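Local structure of inositol monophosphatase (Zymomonas mobilis, 4N81) at residues His123-Val128 with Thr135-Glu140; Ala156-Trp161 with Val201-Leu206; Arg226-Arg231 with Val238-Ala243. The protein probably acts as a magnesium-dependent phosphatase of the inositol monophosphatase superfamily, hydrolysing phosphate monoesters. One frame throughout, in Å; residues are numbered along the deposited sequence.

Contact 1: His123-Val128 with Thr135-Glu140; sequences HQERWV and TSFNGE
Asn-138 and Arg-126 bind each other twice. The backbone N of Asn-138 gives a bond of 2.9 Å to Arg-126 O, and the backbone N of Arg-126 returns one of 3.0 Å to the side-chain oxygen OD1 of Asn-138, from 32° off its carbonyl plane. The same amide reaches two residues back, to the loop before the opposing strand: ND2 donates to a lone pair of Gln-124 O at 3.2 Å, while a water donates to OD1. CG of Asn-138 is anti to its own carbonyl carbon (chi1 -69°), on the side of Arg-126 and Gln-124, and the amide it carries takes up backbone groups beyond the last bridge. Val-128 and Ser-136 form a hydrogen-bonded antiparallel pair of the 125-130/133-137 hairpin, with two N-H to O bonds. A type I' turn from Phe-137 to Glu-140 follows.

Between the polar ends, Trp-127 and Phe-137 form the non-hydrogen-bonded pair. Their side chains run side by side in an edge-to-face stack, with planes at 63°; the CD2-CE2 edge of Phe-137 lies over one indole face, CD2 being 3.4 Å from Trp-127 CE2. Phe-137 CZ extends to Glu-125 CB at 3.6 Å.

Strand 112-120 flanks 125-130 on its other side. Arg-126 reaches Asp-18 of helix 7-24 and Asn-119, and Glu-125 bonds Tyr-188 of helix 187-194 and pairs with Arg-29 of the second subunit.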
loop_
_atom_site.group_PDB
_atom_site.type_symbol
_atom_site.label_atom_id
_atom_site.label_comp_id
_atom_site.label_asym_id
_atom_site.label_seq_id
_atom_site.Cartn_x
_atom_site.Cartn_y
_atom_site.Cartn_z
ATOM N N HIS A 123 6.693 -6.673 8.659
ATOM C CA HIS A 123 8.046 -6.392 8.114
ATOM C C HIS A 123 9.068 -5.856 9.074
ATOM O O HIS A 123 10.220 -5.622 8.699
ATOM C CB HIS A 123 7.933 -5.627 6.803
ATOM C CG HIS A 123 7.266 -6.476 5.758
ATOM N ND1 HIS A 123 6.180 -6.053 5.020
ATOM C CD2 HIS A 123 7.482 -7.777 5.420
ATOM C CE1 HIS A 123 5.786 -7.043 4.233
ATOM N NE2 HIS A 123 6.542 -8.105 4.471
ATOM N N GLN A 124 8.654 -5.719 10.328
ATOM C CA GLN A 124 9.556 -5.248 11.391
ATOM C C GLN A 124 10.152 -3.879 11.047
ATOM O O GLN A 124 11.366 -3.720 10.919
ATOM C CB GLN A 124 10.682 -6.256 11.648
ATOM C CG GLN A 124 10.226 -7.683 11.596
ATOM C CD GLN A 124 9.631 -8.094 12.874
ATOM O OE1 GLN A 124 8.753 -7.407 13.412
ATOM N NE2 GLN A 124 10.120 -9.210 13.417
ATOM N N GLU A 125 9.276 -2.906 10.890
ATOM C CA GLU A 125 9.705 -1.546 10.647
ATOM C C GLU A 125 9.121 -0.739 11.798
ATOM O O GLU A 125 7.887 -0.714 11.987
ATOM C CB GLU A 125 9.063 -1.065 9.344
ATOM C CG GLU A 125 9.460 -1.970 8.148
ATOM C CD GLU A 125 8.838 -1.504 6.809
ATOM O OE1 GLU A 125 9.600 -1.186 5.854
ATOM O OE2 GLU A 125 7.589 -1.491 6.735
ATOM N N ARG A 126 9.994 -0.019 12.503
ATOM C CA ARG A 126 9.579 0.673 13.706
ATOM C C ARG A 126 10.118 2.110 13.718
ATOM O O ARG A 126 11.346 2.332 13.655
ATOM C CB ARG A 126 10.075 -0.070 14.955
ATOM C CG ARG A 126 9.587 0.612 16.257
ATOM C CD ARG A 126 9.879 -0.250 17.525
ATOM N NE ARG A 126 9.169 -1.524 17.436
ATOM C CZ ARG A 126 9.152 -2.465 18.385
ATOM N NH1 ARG A 126 9.801 -2.298 19.543
ATOM N NH2 ARG A 126 8.470 -3.584 18.165
ATOM N N TRP A 127 9.189 3.064 13.754
ATOM C CA TRP A 127 9.515 4.487 13.886
ATOM C C TRP A 127 9.344 4.881 15.360
ATOM O O TRP A 127 8.326 4.517 15.944
ATOM C CB TRP A 127 8.462 5.290 13.110
ATOM C CG TRP A 127 8.555 5.246 11.607
ATOM C CD1 TRP A 127 9.158 6.201 10.786
ATOM C CD2 TRP A 127 8.031 4.231 10.740
ATOM N NE1 TRP A 127 9.053 5.792 9.457
ATOM C CE2 TRP A 127 8.341 4.616 9.399
ATOM C CE3 TRP A 127 7.357 3.010 10.955
ATOM C CZ2 TRP A 127 7.924 3.856 8.279
ATOM C CZ3 TRP A 127 6.962 2.247 9.842
ATOM C CH2 TRP A 127 7.240 2.676 8.521
ATOM N N VAL A 128 10.308 5.619 15.941
ATOM C CA VAL A 128 10.176 6.081 17.323
ATOM C C VAL A 128 10.439 7.582 17.349
ATOM O O VAL A 128 11.515 8.029 16.912
ATOM C CB VAL A 128 11.227 5.426 18.235
ATOM C CG1 VAL A 128 11.000 5.868 19.704
ATOM C CG2 VAL A 128 11.147 3.897 18.087
ATOM N N THR A 135 14.003 11.629 15.623
ATOM C CA THR A 135 13.232 10.448 15.289
ATOM C C THR A 135 14.153 9.387 14.718
ATOM O O THR A 135 15.096 9.728 13.989
ATOM C CB THR A 135 12.166 10.836 14.296
ATOM O OG1 THR A 135 11.221 11.652 14.985
ATOM C CG2 THR A 135 11.431 9.627 13.687
ATOM N N SER A 136 13.876 8.143 15.039
ATOM C CA SER A 136 14.641 7.012 14.560
ATOM C C SER A 136 13.767 5.967 13.841
ATOM O O SER A 136 12.658 5.809 14.190
ATOM C CB SER A 136 15.342 6.337 15.720
ATOM O OG SER A 136 16.447 7.084 16.203
ATOM N N PHE A 137 14.341 5.292 12.863
ATOM C CA PHE A 137 13.639 4.219 12.200
ATOM C C PHE A 137 14.563 3.003 12.299
ATOM O O PHE A 137 15.685 3.058 11.808
ATOM C CB PHE A 137 13.415 4.560 10.751
ATOM C CG PHE A 137 12.762 3.419 9.951
ATOM C CD1 PHE A 137 13.524 2.595 9.135
ATOM C CD2 PHE A 137 11.380 3.209 10.019
ATOM C CE1 PHE A 137 12.911 1.550 8.354
ATOM C CE2 PHE A 137 10.769 2.172 9.302
ATOM C CZ PHE A 137 11.528 1.340 8.464
ATOM N N ASN A 138 14.101 1.924 12.942
ATOM C CA ASN A 138 14.955 0.726 13.177
ATOM C C ASN A 138 16.300 1.146 13.746
ATOM O O ASN A 138 17.363 0.632 13.377
ATOM C CB ASN A 138 15.071 -0.180 11.942
ATOM C CG ASN A 138 13.760 -0.865 11.634
ATOM O OD1 ASN A 138 12.849 -0.801 12.445
ATOM N ND2 ASN A 138 13.664 -1.560 10.501
ATOM N N GLY A 139 16.227 2.098 14.665
ATOM C CA GLY A 139 17.375 2.518 15.444
ATOM C C GLY A 139 18.256 3.564 14.793
ATOM O O GLY A 139 19.207 4.016 15.435
ATOM N N GLU A 140 17.940 4.001 13.569
ATOM C CA GLU A 140 18.750 5.037 12.907
ATOM C C GLU A 140 18.052 6.397 12.814
ATOM O O GLU A 140 16.879 6.439 12.529
ATOM C CB GLU A 140 19.117 4.574 11.486
ATOM C CG GLU A 140 20.003 3.309 11.472
ATOM C CD GLU A 140 21.404 3.583 12.010
ATOM O OE1 GLU A 140 21.914 2.785 12.839
ATOM O OE2 GLU A 140 22.003 4.606 11.612
HETATM O O HOH W 1 12.119 -2.911 13.929
HETATM O O HOH W 2 13.746 3.137 15.853
#

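Contact 2: Ala156-Trp161 with Val201-Leu206; sequences ATTSPW and VVEQGL
Glu-203 and Thr-158 meet where two parallel neighbours of the five-stranded mixed sheet, 154-157 and 200-203, separate at their C-terminal ends. The one bridge is Ala-156 with Val-201, CA atoms 4.9 Å apart; beyond it the Ala-156 carbonyl takes a weak, 3.3 Å bond from Val-202 N.

Past this point side chains continue the joining, and Glu-203 does most of it. From CB, CG leaves anti to the carbonyl carbon (chi1 -67°) and passes Thr-157 OG1 at 3.4 Å. The chain stays extended to CD, which carries the carboxylate across to Thr-158. There OE2 accepts twice: from the backbone N of Thr-158 at 3.0 Å, through its anti lone pair, and from Thr-158 OG1 at 2.6 Å, nearly along the C-O direction. The other oxygen, OE1, bonds the hydroxyl of Tyr-190 on helix 187-194. Both carboxylate oxygens of this buried residue therefore have hydrogen-bond donors, an arrangement likely to stabilise its negative charge. The side chain of Glu-203 is about 7 Å from the side chains of Asp-89 and Asp-210, predicted magnesium ligands, so the strand end lies close to the probable metal site.

Thr-158 OG1 also bonds the backbone N of Asp-186, while farther along the segment Trp-161 makes a cation-pi contact with Arg-175 of the second subunit. The Thr-157 hydroxyl replaces a main-chain donor at the point of divergence: with OG1 anti to its backbone N (chi1 -163°), it donates to Val-202 O at 2.7 Å, tilted 17° from that carbonyl plane.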
loop_
_atom_site.group_PDB
_atom_site.type_symbol
_atom_site.label_atom_id
_atom_site.label_comp_id
_atom_site.label_asym_id
_atom_site.label_seq_id
_atom_site.Cartn_x
_atom_site.Cartn_y
_atom_site.Cartn_z
ATOM N N ALA A 156 -0.060 12.235 -0.105
ATOM C CA ALA A 156 -0.687 10.935 0.123
ATOM C C ALA A 156 -1.918 11.159 0.956
ATOM O O ALA A 156 -1.999 12.122 1.763
ATOM C CB ALA A 156 0.288 9.991 0.933
ATOM N N THR A 157 -2.869 10.250 0.797
ATOM C CA THR A 157 -4.014 10.223 1.735
ATOM C C THR A 157 -4.596 8.798 1.701
ATOM O O THR A 157 -4.380 8.075 0.716
ATOM C CB THR A 157 -5.135 11.201 1.360
ATOM O OG1 THR A 157 -6.008 11.391 2.514
ATOM C CG2 THR A 157 -5.994 10.690 0.140
ATOM N N THR A 158 -5.275 8.386 2.766
ATOM C CA THR A 158 -5.721 6.983 2.773
ATOM C C THR A 158 -6.816 6.777 1.725
ATOM O O THR A 158 -6.765 5.807 0.950
ATOM C CB THR A 158 -6.230 6.561 4.181
ATOM O OG1 THR A 158 -5.104 6.596 5.083
ATOM C CG2 THR A 158 -6.785 5.126 4.115
ATOM N N SER A 159 -7.790 7.695 1.694
ATOM C CA SER A 159 -8.859 7.620 0.678
ATOM C C SER A 159 -9.583 8.953 0.491
ATOM O O SER A 159 -9.928 9.584 1.469
ATOM C CB SER A 159 -9.904 6.530 1.074
ATOM O OG SER A 159 -11.012 6.559 0.146
ATOM N N PRO A 160 -9.877 9.361 -0.760
ATOM C CA PRO A 160 -10.732 10.537 -0.975
ATOM C C PRO A 160 -12.101 10.378 -0.347
ATOM O O PRO A 160 -12.720 11.358 0.090
ATOM C CB PRO A 160 -10.789 10.676 -2.495
ATOM C CG PRO A 160 -10.489 9.385 -3.007
ATOM C CD PRO A 160 -9.502 8.749 -2.041
ATOM N N TRP A 161 -12.569 9.141 -0.263
ATOM C CA TRP A 161 -13.904 8.918 0.275
ATOM C C TRP A 161 -13.966 8.869 1.802
ATOM O O TRP A 161 -15.050 8.683 2.371
ATOM C CB TRP A 161 -14.561 7.681 -0.396
ATOM C CG TRP A 161 -14.461 7.812 -1.890
ATOM C CD1 TRP A 161 -15.062 8.751 -2.662
ATOM C CD2 TRP A 161 -13.672 7.005 -2.781
ATOM N NE1 TRP A 161 -14.714 8.570 -3.985
ATOM C CE2 TRP A 161 -13.878 7.490 -4.078
ATOM C CE3 TRP A 161 -12.855 5.891 -2.605
ATOM C CZ2 TRP A 161 -13.267 6.913 -5.203
ATOM C CZ3 TRP A 161 -12.252 5.324 -3.736
ATOM C CH2 TRP A 161 -12.458 5.841 -4.990
ATOM N N VAL A 201 0.904 14.814 3.719
ATOM C CA VAL A 201 -0.216 13.929 3.920
ATOM C C VAL A 201 -1.355 14.821 4.429
ATOM O O VAL A 201 -1.141 15.629 5.318
ATOM C CB VAL A 201 0.106 12.898 5.018
ATOM C CG1 VAL A 201 -1.110 11.929 5.191
ATOM C CG2 VAL A 201 1.367 12.092 4.677
ATOM N N VAL A 202 -2.551 14.649 3.884
ATOM C CA VAL A 202 -3.708 15.438 4.319
ATOM C C VAL A 202 -4.846 14.461 4.540
ATOM O O VAL A 202 -5.210 13.721 3.615
ATOM C CB VAL A 202 -4.128 16.479 3.230
ATOM C CG1 VAL A 202 -5.476 17.172 3.616
ATOM C CG2 VAL A 202 -2.999 17.512 3.059
ATOM N N GLU A 203 -5.415 14.465 5.756
ATOM C CA GLU A 203 -6.508 13.576 6.075
ATOM C C GLU A 203 -7.546 14.279 6.916
ATOM O O GLU A 203 -7.270 15.307 7.572
ATOM C CB GLU A 203 -6.009 12.316 6.810
ATOM C CG GLU A 203 -5.126 11.442 5.828
ATOM C CD GLU A 203 -4.714 10.084 6.392
ATOM O OE1 GLU A 203 -4.407 9.997 7.595
ATOM O OE2 GLU A 203 -4.687 9.118 5.611
ATOM N N GLN A 204 -8.711 13.645 6.971
ATOM C CA GLN A 204 -9.821 14.188 7.775
ATOM C C GLN A 204 -10.556 13.030 8.415
ATOM O O GLN A 204 -10.609 11.926 7.833
ATOM C CB GLN A 204 -10.778 14.970 6.848
ATOM C CG GLN A 204 -12.005 15.585 7.559
ATOM C CD GLN A 204 -12.869 16.394 6.605
ATOM O OE1 GLN A 204 -13.230 15.914 5.556
ATOM N NE2 GLN A 204 -13.151 17.663 6.951
ATOM N N GLY A 205 -11.151 13.266 9.590
ATOM C CA GLY A 205 -11.948 12.235 10.240
ATOM C C GLY A 205 -11.165 11.299 11.135
ATOM O O GLY A 205 -11.723 10.333 11.639
ATOM N N LEU A 206 -9.889 11.579 11.390
ATOM C CA LEU A 206 -9.110 10.710 12.305
ATOM C C LEU A 206 -9.544 10.862 13.782
ATOM O O LEU A 206 -10.039 11.946 14.192
ATOM C CB LEU A 206 -7.604 11.064 12.221
ATOM C CG LEU A 206 -6.838 10.445 11.042
ATOM C CD1 LEU A 206 -7.411 10.716 9.727
ATOM C CD2 LEU A 206 -5.397 10.963 11.095
#

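Contact 3: Arg226-Arg231 with Val238-Ala243; sequences RDWQNR and VGEVIA
Arg-226 and Ile-242 supply the main-chain bonds. As an antiparallel hydrogen-bonded pair they form two reciprocal N-H to O bonds, Arg-226 N to Ile-242 O at 2.9 Å and Ile-242 N to Arg-226 O at 2.8 Å. Past this pair segment 226-231 leaves the five-stranded sheet, whose outermost strand 224-226 pairs with 241-244, in a type I turn, Asp-227 to Asn-230. Asp-227 OD2 holds the turn by accepting from the backbone N atoms of Gln-229, an Asx turn, and of Arg-231; the two approach from opposite faces of the carboxylate.

The side-chain bond across the contact comes from Trp-228, whose CG, anti to the carbonyl carbon, attaches the ring on the side of Glu-240. Its NE1 donates to Val-241 O at 2.9 Å. That oxygen lies in the indole plane, but the donor stands 74° out of the carbonyl plane.

Glu-240 packs over one face of the indole. Its CB sits 3.6 Å from the centroid of the five-membered ring, only 6° off its normal, a CH-pi contact. The extended chain then passes over the six-membered ring, bringing CD to 3.6 Å from Trp-228 CE3 with the carboxylate 14° from parallel to the ring. An alanine in place of Trp-228 would probably leave Val-241 O without this donor and open a gap beneath Glu-240.

Two waters donate to Glu-240 OE1: one also accepts from Trp-228 N, the other from Gln-229 NE2. Glu-240 thus combines packing with polar bonding: chain and flat carboxylate lie on the indole, while bonds from water and, at OE2, the Gln-204 amide would probably soften the cost of its charge.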
loop_
_atom_site.group_PDB
_atom_site.type_symbol
_atom_site.label_atom_id
_atom_site.label_comp_id
_atom_site.label_asym_id
_atom_site.label_seq_id
_atom_site.Cartn_x
_atom_site.Cartn_y
_atom_site.Cartn_z
ATOM N N ARG A 226 0.086 19.499 11.859
ATOM C CA ARG A 226 -0.839 20.409 12.497
ATOM C C ARG A 226 -2.272 20.094 12.055
ATOM O O ARG A 226 -2.486 19.240 11.204
ATOM C CB ARG A 226 -0.550 21.850 12.014
ATOM C CG ARG A 226 0.898 22.360 12.252
ATOM C CD ARG A 226 1.037 22.761 13.707
ATOM N NE ARG A 226 2.428 22.920 14.090
ATOM C CZ ARG A 226 3.149 24.013 13.872
ATOM N NH1 ARG A 226 2.609 25.084 13.268
ATOM N NH2 ARG A 226 4.423 24.031 14.275
ATOM N N ASP A 227 -3.248 20.828 12.597
ATOM C CA ASP A 227 -4.579 20.786 11.977
ATOM C C ASP A 227 -4.669 21.729 10.777
ATOM O O ASP A 227 -3.654 22.300 10.369
ATOM C CB ASP A 227 -5.735 20.977 12.971
ATOM C CG ASP A 227 -5.824 22.392 13.541
ATOM O OD1 ASP A 227 -6.489 22.527 14.602
ATOM O OD2 ASP A 227 -5.273 23.350 12.947
ATOM N N TRP A 228 -5.860 21.836 10.181
ATOM C CA TRP A 228 -6.016 22.611 8.927
ATOM C C TRP A 228 -6.046 24.143 9.186
ATOM O O TRP A 228 -6.091 24.923 8.246
ATOM C CB TRP A 228 -7.293 22.182 8.157
ATOM C CG TRP A 228 -7.218 20.769 7.629
ATOM C CD1 TRP A 228 -6.148 19.860 7.737
ATOM C CD2 TRP A 228 -8.225 20.111 6.876
ATOM N NE1 TRP A 228 -6.480 18.676 7.073
ATOM C CE2 TRP A 228 -7.751 18.818 6.554
ATOM C CE3 TRP A 228 -9.506 20.495 6.449
ATOM C CZ2 TRP A 228 -8.521 17.900 5.805
ATOM C CZ3 TRP A 228 -10.276 19.583 5.698
ATOM C CH2 TRP A 228 -9.767 18.299 5.379
ATOM N N GLN A 229 -6.073 24.553 10.451
ATOM C CA GLN A 229 -5.851 25.952 10.842
ATOM C C GLN A 229 -4.401 26.239 11.256
ATOM O O GLN A 229 -4.113 27.293 11.848
ATOM C CB GLN A 229 -6.806 26.351 11.985
ATOM C CG GLN A 229 -8.298 26.540 11.519
ATOM C CD GLN A 229 -8.961 25.211 11.235
ATOM O OE1 GLN A 229 -8.979 24.326 12.106
ATOM N NE2 GLN A 229 -9.514 25.052 10.027
ATOM N N ASN A 230 -3.513 25.287 10.981
ATOM C CA ASN A 230 -2.086 25.353 11.370
ATOM C C ASN A 230 -1.904 25.415 12.898
ATOM O O ASN A 230 -0.903 25.945 13.387
ATOM C CB ASN A 230 -1.367 26.572 10.750
ATOM C CG ASN A 230 0.163 26.462 10.869
ATOM O OD1 ASN A 230 0.714 25.367 10.769
ATOM N ND2 ASN A 230 0.834 27.584 11.137
ATOM N N ARG A 231 -2.862 24.864 13.641
ATOM C CA ARG A 231 -2.744 24.801 15.096
ATOM C C ARG A 231 -2.222 23.435 15.566
ATOM O O ARG A 231 -2.337 22.450 14.843
ATOM C CB ARG A 231 -4.126 25.083 15.746
ATOM C CG ARG A 231 -4.623 26.540 15.533
ATOM C CD ARG A 231 -6.082 26.734 16.062
ATOM N NE ARG A 231 -6.441 28.149 15.866
ATOM C CZ ARG A 231 -6.177 29.146 16.696
ATOM N NH1 ARG A 231 -5.617 28.940 17.905
ATOM N NH2 ARG A 231 -6.513 30.383 16.314
ATOM N N VAL A 238 -10.329 17.455 16.235
ATOM C CA VAL A 238 -11.389 16.736 15.526
ATOM C C VAL A 238 -10.874 15.795 14.460
ATOM O O VAL A 238 -11.631 14.966 13.962
ATOM C CB VAL A 238 -12.434 17.699 14.901
ATOM C CG1 VAL A 238 -13.020 18.592 16.014
ATOM C CG2 VAL A 238 -11.775 18.515 13.804
ATOM N N GLY A 239 -9.589 15.893 14.141
ATOM C CA GLY A 239 -8.963 14.877 13.273
ATOM C C GLY A 239 -8.748 15.282 11.836
ATOM O O GLY A 239 -8.656 14.422 10.939
ATOM N N GLU A 240 -8.783 16.591 11.584
ATOM C CA GLU A 240 -8.266 17.149 10.331
ATOM C C GLU A 240 -6.765 17.313 10.575
ATOM O O GLU A 240 -6.383 17.996 11.532
ATOM C CB GLU A 240 -8.912 18.533 10.094
ATOM C CG GLU A 240 -10.355 18.332 9.626
ATOM C CD GLU A 240 -11.185 19.626 9.541
ATOM O OE1 GLU A 240 -10.688 20.733 9.885
ATOM O OE2 GLU A 240 -12.352 19.492 9.115
ATOM N N VAL A 241 -5.942 16.738 9.700
ATOM C CA VAL A 241 -4.510 16.815 9.907
ATOM C C VAL A 241 -3.835 17.155 8.604
ATOM O O VAL A 241 -4.297 16.759 7.523
ATOM C CB VAL A 241 -3.891 15.464 10.477
ATOM C CG1 VAL A 241 -4.580 15.046 11.804
ATOM C CG2 VAL A 241 -4.044 14.352 9.519
ATOM N N ILE A 242 -2.711 17.865 8.725
ATOM C CA ILE A 242 -1.788 18.021 7.586
ATOM C C ILE A 242 -0.378 17.784 8.118
ATOM O O ILE A 242 -0.026 18.304 9.201
ATOM C CB ILE A 242 -1.911 19.392 6.902
ATOM C CG1 ILE A 242 -0.879 19.529 5.786
ATOM C CG2 ILE A 242 -1.789 20.587 7.978
ATOM C CD1 ILE A 242 -1.196 20.693 4.840
ATOM N N ALA A 243 0.376 16.943 7.403
ATOM C CA ALA A 243 1.777 16.713 7.738
ATOM C C ALA A 243 2.585 17.142 6.507
ATOM O O ALA A 243 2.157 16.852 5.378
ATOM C CB ALA A 243 1.998 15.190 8.070
HETATM O O HOH W 3 -8.738 21.639 11.391
HETATM O O HOH W 4 -11.637 23.043 9.367
#

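How the contacts relate
The contacts follow one another along the chain. Contact 1 belongs to the seven-stranded sheet and lies across the chain's centre from the others; its centre is 23 Å from that of contact 2 and 25 Å from that of contact 3. Contacts 2 and 3, with centres 12 Å apart, share the five-stranded sheet, where strands 200-203 and 241-244 are antiparallel neighbours. Probable backbone bonds join Val-241 N to Glu-203 O and Ala-243 N to Val-201 O, both at 2.9 Å. Helix 187-194 touches all three, packing against both sheets; the side chains of Trp-127, Glu-203 and Val-241 lie within about 10 Å of that of Asp-89, a predicted magnesium ligand. Contacts 1 and 2 also touch the second subunit.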